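ABC sugar (Ribose) transporter, periplasmic substrate-binding subunit (Rhodobacter sphaeroides, PDB 3L49) probably binds a sugar in the periplasm, in the cleft between its two lobes, and presents it to an ABC import system. Local coordinates at residues Ala244-Ser249 with Ala274-Ile279; His17-Lys22 with Gly222-Pro227; Val92-Pro97 with Ser136-Lys141. All coordinates share one frame; numbering follows the deposited sequence. Where two conformers were deposited one is given.

Contact 1: residues Ala244-Ser249 with Ala274-Ile279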
loop_
_atom_site.group_PDB
_atom_site.type_symbol
_atom_site.label_atom_id
_atom_site.label_comp_id
_atom_site.label_asym_id
_atom_site.label_seq_id
_atom_site.Cartn_x
_atom_site.Cartn_y
_atom_site.Cartn_z
ATOM N N ALA A 244 2.364 -7.796 -6.896
ATOM C CA ALA A 244 1.192 -7.139 -7.456
ATOM C C ALA A 244 1.561 -5.707 -7.839
ATOM O O ALA A 244 1.630 -4.824 -6.984
ATOM C CB ALA A 244 0.047 -7.160 -6.462
ATOM N N ALA A 245 1.809 -5.483 -9.127
ATOM C CA ALA A 245 2.266 -4.179 -9.595
ATOM C C ALA A 245 1.128 -3.194 -9.834
ATOM O O ALA A 245 0.324 -3.381 -10.747
ATOM C CB ALA A 245 3.092 -4.332 -10.837
ATOM N N GLN A 246 1.094 -2.131 -9.026
ATOM C CA GLN A 246 0.052 -1.110 -9.081
ATOM C C GLN A 246 0.448 0.088 -9.940
ATOM O O GLN A 246 1.587 0.201 -10.370
ATOM C CB GLN A 246 -0.242 -0.594 -7.677
ATOM C CG GLN A 246 -0.784 -1.610 -6.692
ATOM C CD GLN A 246 -1.136 -0.946 -5.389
ATOM O OE1 GLN A 246 -2.271 -0.519 -5.184
ATOM N NE2 GLN A 246 -0.147 -0.799 -4.516
ATOM N N GLN A 247 -0.497 1.001 -10.161
ATOM C CA GLN A 247 -0.211 2.247 -10.876
ATOM C C GLN A 247 -0.479 3.501 -10.024
ATOM O O GLN A 247 -1.513 4.158 -10.217
ATOM C CB GLN A 247 -1.026 2.308 -12.170
ATOM C CG GLN A 247 -0.750 1.181 -13.155
ATOM C CD GLN A 247 -1.907 0.935 -14.103
ATOM O OE1 GLN A 247 -2.685 1.840 -14.408
ATOM N NE2 GLN A 247 -2.020 -0.295 -14.588
ATOM N N PRO A 248 0.433 3.829 -9.070
ATOM C CA PRO A 248 0.244 5.013 -8.212
ATOM C C PRO A 248 0.082 6.332 -8.969
ATOM O O PRO A 248 -0.734 7.162 -8.567
ATOM C CB PRO A 248 1.513 5.037 -7.351
ATOM C CG PRO A 248 2.488 4.168 -8.060
ATOM C CD PRO A 248 1.658 3.104 -8.687
ATOM N N SER A 249 0.829 6.507 -10.058
ATOM C CA SER A 249 0.675 7.682 -10.915
ATOM C C SER A 249 -0.721 7.790 -11.533
ATOM O O SER A 249 -1.252 8.898 -11.677
ATOM C CB SER A 249 1.752 7.723 -11.996
ATOM O OG SER A 249 3.007 8.042 -11.425
ATOM N N ALA A 274 -7.720 1.739 -10.248
ATOM C CA ALA A 274 -6.735 1.660 -11.329
ATOM C C ALA A 274 -6.437 0.173 -11.516
ATOM O O ALA A 274 -6.688 -0.605 -10.602
ATOM C CB ALA A 274 -5.470 2.429 -10.977
ATOM N N PRO A 275 -5.965 -0.236 -12.713
ATOM C CA PRO A 275 -5.575 -1.636 -12.892
ATOM C C PRO A 275 -4.284 -1.997 -12.165
ATOM O O PRO A 275 -3.448 -1.133 -11.902
ATOM C CB PRO A 275 -5.343 -1.751 -14.404
ATOM C CG PRO A 275 -5.966 -0.527 -15.000
ATOM C CD PRO A 275 -5.822 0.526 -13.967
ATOM N N ALA A 276 -4.144 -3.275 -11.842
ATOM C CA ALA A 276 -2.903 -3.819 -11.329
ATOM C C ALA A 276 -2.694 -5.196 -11.933
ATOM O O ALA A 276 -3.656 -5.874 -12.284
ATOM C CB ALA A 276 -2.947 -3.902 -9.832
ATOM N N VAL A 277 -1.439 -5.602 -12.078
ATOM C CA VAL A 277 -1.116 -6.924 -12.621
ATOM C C VAL A 277 -0.360 -7.710 -11.557
ATOM O O VAL A 277 0.299 -7.115 -10.710
ATOM C CB VAL A 277 -0.221 -6.847 -13.891
ATOM C CG1 VAL A 277 -0.452 -8.061 -14.793
ATOM C CG2 VAL A 277 -0.468 -5.563 -14.672
ATOM N N LEU A 278 -0.470 -9.037 -11.602
ATOM C CA LEU A 278 0.439 -9.921 -10.884
ATOM C C LEU A 278 1.631 -10.252 -11.785
ATOM O O LEU A 278 1.459 -10.622 -12.945
ATOM C CB LEU A 278 -0.275 -11.201 -10.439
ATOM C CG LEU A 278 0.491 -12.122 -9.490
ATOM C CD1 LEU A 278 0.470 -11.565 -8.086
ATOM C CD2 LEU A 278 -0.109 -13.520 -9.504
ATOM N N ILE A 279 2.838 -10.089 -11.247
ATOM C CA ILE A 279 4.074 -10.373 -11.974
ATOM C C ILE A 279 4.827 -11.474 -11.233
ATOM O O ILE A 279 5.210 -11.297 -10.082
ATOM C CB ILE A 279 4.969 -9.119 -12.073
ATOM C CG1 ILE A 279 4.236 -7.974 -12.774
ATOM C CG2 ILE A 279 6.270 -9.446 -12.786
ATOM C CD1 ILE A 279 5.034 -6.671 -12.814
#

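Contact 2: residues His17-Lys22 with Gly222-Pro227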
loop_
_atom_site.group_PDB
_atom_site.type_symbol
_atom_site.label_atom_id
_atom_site.label_comp_id
_atom_site.label_asym_id
_atom_site.label_seq_id
_atom_site.Cartn_x
_atom_site.Cartn_y
_atom_site.Cartn_z
ATOM N N HIS A 17 8.927 6.676 0.147
ATOM C CA HIS A 17 9.205 5.596 -0.782
ATOM C C HIS A 17 8.332 5.863 -1.965
ATOM O O HIS A 17 7.342 6.558 -2.024
ATOM C CB HIS A 17 8.935 4.190 -0.248
ATOM C CG HIS A 17 7.506 3.951 0.122
ATOM N ND1 HIS A 17 6.627 3.289 -0.706
ATOM C CD2 HIS A 17 6.802 4.290 1.228
ATOM C CE1 HIS A 17 5.444 3.225 -0.123
ATOM N NE2 HIS A 17 5.523 3.825 1.050
ATOM N N ASP A 18 8.650 4.993 -2.909
ATOM C CA ASP A 18 8.371 5.185 -4.339
ATOM C C ASP A 18 6.891 5.297 -4.718
ATOM O O ASP A 18 6.518 6.123 -5.507
ATOM C CB ASP A 18 9.015 4.059 -5.140
ATOM C CG ASP A 18 9.019 4.313 -6.610
ATOM O OD1 ASP A 18 9.648 5.290 -7.036
ATOM O OD2 ASP A 18 8.413 3.537 -7.357
ATOM N N TRP A 19 6.077 4.424 -4.180
ATOM C CA TRP A 19 4.680 4.406 -4.496
ATOM C C TRP A 19 4.062 5.702 -4.005
ATOM O O TRP A 19 3.365 6.367 -4.730
ATOM C CB TRP A 19 3.994 3.180 -3.878
ATOM C CG TRP A 19 2.598 2.909 -4.333
ATOM C CD1 TRP A 19 2.193 1.988 -5.232
ATOM C CD2 TRP A 19 1.419 3.554 -3.881
ATOM N NE1 TRP A 19 0.859 2.019 -5.363
ATOM C CE2 TRP A 19 0.352 2.968 -4.537
ATOM C CE3 TRP A 19 1.160 4.552 -2.960
ATOM C CZ2 TRP A 19 -0.916 3.365 -4.334
ATOM C CZ3 TRP A 19 -0.086 4.935 -2.762
ATOM C CH2 TRP A 19 -1.122 4.354 -3.440
ATOM N N ASP A 20 4.363 6.059 -2.772
ATOM C CA ASP A 20 3.818 7.263 -2.152
ATOM C C ASP A 20 4.210 8.519 -2.908
ATOM O O ASP A 20 3.375 9.388 -3.123
ATOM C CB ASP A 20 4.290 7.374 -0.703
ATOM C CG ASP A 20 3.605 6.382 0.215
ATOM O OD1 ASP A 20 3.078 5.362 -0.278
ATOM O OD2 ASP A 20 3.606 6.617 1.439
ATOM N N LEU A 21 5.480 8.603 -3.304
ATOM C CA LEU A 21 5.988 9.755 -4.031
ATOM C C LEU A 21 5.315 9.891 -5.393
ATOM O O LEU A 21 4.929 10.996 -5.779
ATOM C CB LEU A 21 7.514 9.701 -4.170
ATOM C CG LEU A 21 8.146 10.859 -4.962
ATOM C CD1 LEU A 21 7.961 12.184 -4.240
ATOM C CD2 LEU A 21 9.623 10.607 -5.281
ATOM N N LYS A 22 5.158 8.768 -6.095
ATOM C CA LYS A 22 4.444 8.733 -7.381
ATOM C C LYS A 22 2.986 9.202 -7.299
ATOM O O LYS A 22 2.539 9.953 -8.163
ATOM C CB LYS A 22 4.507 7.337 -8.015
ATOM C CG LYS A 22 5.461 7.194 -9.200
ATOM C CD LYS A 22 6.933 7.227 -8.800
ATOM C CE LYS A 22 7.799 6.436 -9.778
ATOM N NZ LYS A 22 7.554 4.962 -9.683
ATOM N N GLY A 222 4.991 -9.756 -2.294
ATOM C CA GLY A 222 4.544 -8.451 -1.817
ATOM C C GLY A 222 3.746 -7.709 -2.859
ATOM O O GLY A 222 3.437 -8.254 -3.915
ATOM N N VAL A 223 3.432 -6.452 -2.557
ATOM C CA VAL A 223 2.523 -5.643 -3.361
ATOM C C VAL A 223 3.138 -4.270 -3.577
ATOM O O VAL A 223 3.673 -3.706 -2.635
ATOM C CB VAL A 223 1.168 -5.445 -2.628
ATOM C CG1 VAL A 223 0.314 -4.368 -3.314
ATOM C CG2 VAL A 223 0.389 -6.759 -2.499
ATOM N N ASP A 224 3.098 -3.782 -4.821
ATOM C CA ASP A 224 3.264 -2.358 -5.218
ATOM C C ASP A 224 3.878 -2.230 -6.589
ATOM O O ASP A 224 3.373 -1.492 -7.426
ATOM C CB ASP A 224 4.075 -1.496 -4.236
ATOM C CG ASP A 224 3.216 -0.894 -3.142
ATOM O OD1 ASP A 224 1.992 -1.134 -3.157
ATOM O OD2 ASP A 224 3.771 -0.208 -2.260
ATOM N N GLY A 225 4.973 -2.946 -6.809
ATOM C CA GLY A 225 5.704 -2.849 -8.059
ATOM C C GLY A 225 6.835 -1.835 -8.012
ATOM O O GLY A 225 7.138 -1.195 -9.026
ATOM N N SER A 226 7.455 -1.687 -6.840
ATOM C CA SER A 226 8.646 -0.841 -6.676
ATOM C C SER A 226 9.779 -1.416 -7.525
ATOM O O SER A 226 10.022 -2.628 -7.473
ATOM C CB SER A 226 9.064 -0.750 -5.200
ATOM O OG SER A 226 9.749 -1.917 -4.774
ATOM N N PRO A 227 10.455 -0.553 -8.323
ATOM C CA PRO A 227 11.443 -0.960 -9.335
ATOM C C PRO A 227 12.470 -1.996 -8.872
ATOM O O PRO A 227 12.800 -2.900 -9.638
ATOM C CB PRO A 227 12.129 0.359 -9.696
ATOM C CG PRO A 227 11.065 1.372 -9.507
ATOM C CD PRO A 227 10.292 0.915 -8.300
#

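Contact 3: residues Val92-Pro97 with Ser136-Lys141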
loop_
_atom_site.group_PDB
_atom_site.type_symbol
_atom_site.label_atom_id
_atom_site.label_comp_id
_atom_site.label_asym_id
_atom_site.label_seq_id
_atom_site.Cartn_x
_atom_site.Cartn_y
_atom_site.Cartn_z
ATOM N N VAL A 92 -7.071 8.759 -1.508
ATOM C CA VAL A 92 -6.391 7.696 -2.224
ATOM C C VAL A 92 -5.971 6.625 -1.225
ATOM O O VAL A 92 -5.338 6.919 -0.205
ATOM C CB VAL A 92 -5.273 8.182 -3.239
ATOM C CG1 VAL A 92 -5.333 9.680 -3.470
ATOM C CG2 VAL A 92 -3.875 7.745 -2.860
ATOM N N ASP A 93 -6.434 5.403 -1.496
ATOM C CA ASP A 93 -6.239 4.204 -0.659
ATOM C C ASP A 93 -6.989 4.156 0.674
ATOM O O ASP A 93 -7.318 3.069 1.157
ATOM C CB ASP A 93 -4.754 3.869 -0.464
ATOM C CG ASP A 93 -4.161 3.137 -1.651
ATOM O OD1 ASP A 93 -4.819 3.052 -2.711
ATOM O OD2 ASP A 93 -3.030 2.629 -1.523
ATOM N N THR A 94 -7.263 5.312 1.269
ATOM C CA THR A 94 -7.875 5.346 2.593
ATOM C C THR A 94 -9.378 5.096 2.493
ATOM O O THR A 94 -10.167 6.016 2.271
ATOM C CB THR A 94 -7.553 6.665 3.337
ATOM O OG1 THR A 94 -6.148 6.931 3.243
ATOM C CG2 THR A 94 -7.944 6.576 4.823
ATOM N N ALA A 95 -9.768 3.835 2.641
ATOM C CA ALA A 95 -11.178 3.465 2.566
ATOM C C ALA A 95 -11.921 3.944 3.806
ATOM O O ALA A 95 -11.782 3.367 4.889
ATOM C CB ALA A 95 -11.330 1.963 2.390
ATOM N N THR A 96 -12.693 5.018 3.641
ATOM C CA THR A 96 -13.496 5.568 4.736
ATOM C C THR A 96 -14.859 6.086 4.263
ATOM O O THR A 96 -14.954 6.663 3.179
ATOM C CB THR A 96 -12.720 6.658 5.575
ATOM O OG1 THR A 96 -13.502 7.044 6.714
ATOM C CG2 THR A 96 -12.352 7.911 4.741
ATOM N N PRO A 97 -15.924 5.847 5.061
ATOM C CA PRO A 97 -17.243 6.465 4.870
ATOM C C PRO A 97 -17.240 8.007 4.855
ATOM O O PRO A 97 -18.159 8.612 4.305
ATOM C CB PRO A 97 -18.039 5.967 6.078
ATOM C CG PRO A 97 -17.373 4.702 6.472
ATOM C CD PRO A 97 -15.930 4.891 6.188
ATOM N N SER A 136 -3.699 -1.479 10.511
ATOM C CA SER A 136 -4.535 -0.279 10.684
ATOM C C SER A 136 -4.648 0.601 9.421
ATOM O O SER A 136 -5.391 1.595 9.408
ATOM C CB SER A 136 -3.997 0.556 11.840
ATOM O OG SER A 136 -2.638 0.878 11.612
ATOM N N VAL A 137 -3.888 0.257 8.382
ATOM C CA VAL A 137 -4.036 0.871 7.069
ATOM C C VAL A 137 -5.021 0.000 6.283
ATOM O O VAL A 137 -4.775 -1.198 6.114
ATOM C CB VAL A 137 -2.673 0.971 6.339
ATOM C CG1 VAL A 137 -2.805 1.689 5.012
ATOM C CG2 VAL A 137 -1.669 1.681 7.214
ATOM N N PRO A 138 -6.156 0.589 5.843
ATOM C CA PRO A 138 -7.241 -0.078 5.103
ATOM C C PRO A 138 -6.818 -1.085 4.022
ATOM O O PRO A 138 -7.307 -2.217 4.036
ATOM C CB PRO A 138 -8.008 1.096 4.485
ATOM C CG PRO A 138 -7.861 2.175 5.486
ATOM C CD PRO A 138 -6.482 2.008 6.091
ATOM N N VAL A 139 -5.920 -0.689 3.115
ATOM C CA VAL A 139 -5.489 -1.577 2.022
ATOM C C VAL A 139 -4.689 -2.793 2.500
ATOM O O VAL A 139 -4.799 -3.879 1.934
ATOM C CB VAL A 139 -4.749 -0.829 0.880
ATOM C CG1 VAL A 139 -5.623 0.283 0.336
ATOM C CG2 VAL A 139 -3.383 -0.273 1.330
ATOM N N CYS A 140 -3.936 -2.627 3.579
ATOM C CA CYS A 140 -3.179 -3.730 4.149
ATOM C C CYS A 140 -4.072 -4.659 4.956
ATOM O O CYS A 140 -3.773 -5.845 5.101
ATOM C CB CYS A 140 -2.027 -3.195 5.000
ATOM S SG CYS A 140 -0.601 -2.651 4.016
ATOM N N LYS A 141 -5.162 -4.105 5.482
ATOM C CA LYS A 141 -6.206 -4.878 6.162
ATOM C C LYS A 141 -6.860 -5.833 5.171
ATOM O O LYS A 141 -7.044 -7.015 5.473
ATOM C CB LYS A 141 -7.248 -3.923 6.759
ATOM C CG LYS A 141 -8.182 -4.513 7.804
ATOM C CD LYS A 141 -9.550 -4.840 7.237
ATOM C CE LYS A 141 -10.530 -5.188 8.337
ATOM N NZ LYS A 141 -11.005 -3.957 9.025
HETATM O O HOH W 1 -5.281 2.506 2.928
#

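Contact 1: residues Ala244-Ser249 with Ala274-Ile279
Two antiparallel chain segments run side by side here, joined by two backbone bonds at one end and by the side chain of Gln247 at the other. Ala245 and Val277 form a hydrogen-bonded pair: Ala245 N donates to Val277 O at 2.7 Å, nearly along the C=O axis, and Val277 N returns a bond to Ala245 O at 3.1 Å, arriving above the carbonyl plane. Beside this pair, Ala245 CB meets the end of Ile279, 3.6 Å from Ile279 CD1. Farther along, Gln247, the N-cap residue of helix 248-263, takes over. From its CB, which points toward Ala274-Ile279, CG leaves anti to the carbonyl carbon (chi1 -60°), and the chain extends obliquely across Pro275. CG and CD pass the proline carbonyl, Gln247 CD coming within 3.4 Å of Pro275 O. At the tip, Gln247 OE1 rests 3.4 Å from Pro275 CD. Gln247 NE2 sits 3.6 Å from Pro275 CB and is also near Pro275 O, but at too poor an angle for a hydrogen bond. An alanine here would probably uncover the proline ring and loosen this end. Gln246 turns the other way, its OE1 bonded to Ser105 and its NE2 to an unidentified ligand. Segments 244-249 and 274-279 are two interlobe crossovers of a type I periplasmic binding protein; backbone bonds at one end and contact without a hydrogen bond at the other would suit a hinge.

Contact 2: residues His17-Lys22 with Gly222-Pro227
Asp224 lays its carboxylate over one face of the Trp19 indole, the two planes only 19° apart, with Asp224 CG 3.7 Å from Trp19 CD1. Trp19 is brought there by a chi1 of -169°, which sets CG anti to its backbone N and swings the pyrrole part of the ring under the acid. The chain turns a corner at Val223, and the Asp224 carboxylate then faces helix 18-33; Asp224 has an unusual backbone, phi 150°, and Gly225 follows where a CB would be jammed against the preceding carbonyl. Asp18 likewise holds CG anti to its backbone N, and meets Pro227 tip to tip, Asp18 OD2 lying 3.4 Å from Pro227 CD. Asp18 OD2 also takes a salt bridge from Lys22 NZ at 2.9 Å, reached by a lysine that folds back along the first helical turn with chi1 off a staggered value. Asp20 CB sits 4.1 Å above one face of the His17 imidazole, offset toward its rim. His17 NE2 bonds to the unidentified ligand, and His17 ND1 is 4.8 Å from Asp224 OD2, near enough that the acid might favour a protonated histidine. The contact spans the interlobe cleft: the start of helix 18-33 belongs to one lobe and the loop between strand 219-222 and helix 227-234 to the other, while Pro248 and Ile251 of helix 248-263 pack against Trp19.

Contact 3: residues Val92-Pro97 with Ser136-Lys141
Pro138 and Val139, the first two residues of helix 138-152, press against the loop at Asp93-Ala95. The Pro138 ring meets backbone as much as side chain: its CB is 3.7 Å from Ala95 N and 4.0 Å from the Ala95 CB methyl. Val139 crosses Asp93 at about a right angle and does most of its touching with one branch, CG1, which stands anti to the carbonyl carbon (chi1 -56°) and comes within 3.4 Å of Asp93 O and 3.8 Å of Asp93 CG. No direct hydrogen bond joins the segments; one water does so instead, donating weakly to Asp93 O at 2.8 Å and accepting from Val139 N at 3.3 Å, so that a first-turn amide of the helix has a partner. In the next shell, Asp93 has a positive phi of 70°, and its OD1 is hydrogen-bonded to Thr104 OG1, which helps fix the carboxylate beside the valine and close to the unidentified ligand. Thr94 turns away to bond Glu67 through OG1. On the helix side, Val137 at the N-cap position receives Lys141 N on its carbonyl O at 3.0 Å, and Cys140 forms a disulfide with Cys198, just beyond strand 194-197. The contact thus bridges the two lobes at the cleft: the loop follows strand 89-92 and lies next to helix 72-84, whereas helix 138-152 follows strand 126-131 on the far side.

In the fold
From the N terminus, helix 18-33 opens the longest loop, which contact 2 closes only at residues 222-227, some 200 residues later. Nested inside that loop, contact 3 joins 92-97, before the first passage between lobes, to 136-141 after it. Contact 1 opens after contact 2 has closed and pairs 244-249 with 274-279, a short closure around helix 248-263; no two loops cross. In space, contacts 1 and 2 meet where Ala244 and Gln246 probably hydrogen-bond to the Asp224 backbone, and contacts 2 and 3 meet where Trp19 reaches Asp93. Contact 1 thus joins two interlobe crossovers, while contacts 2 and 3 span the cleft between the lobes.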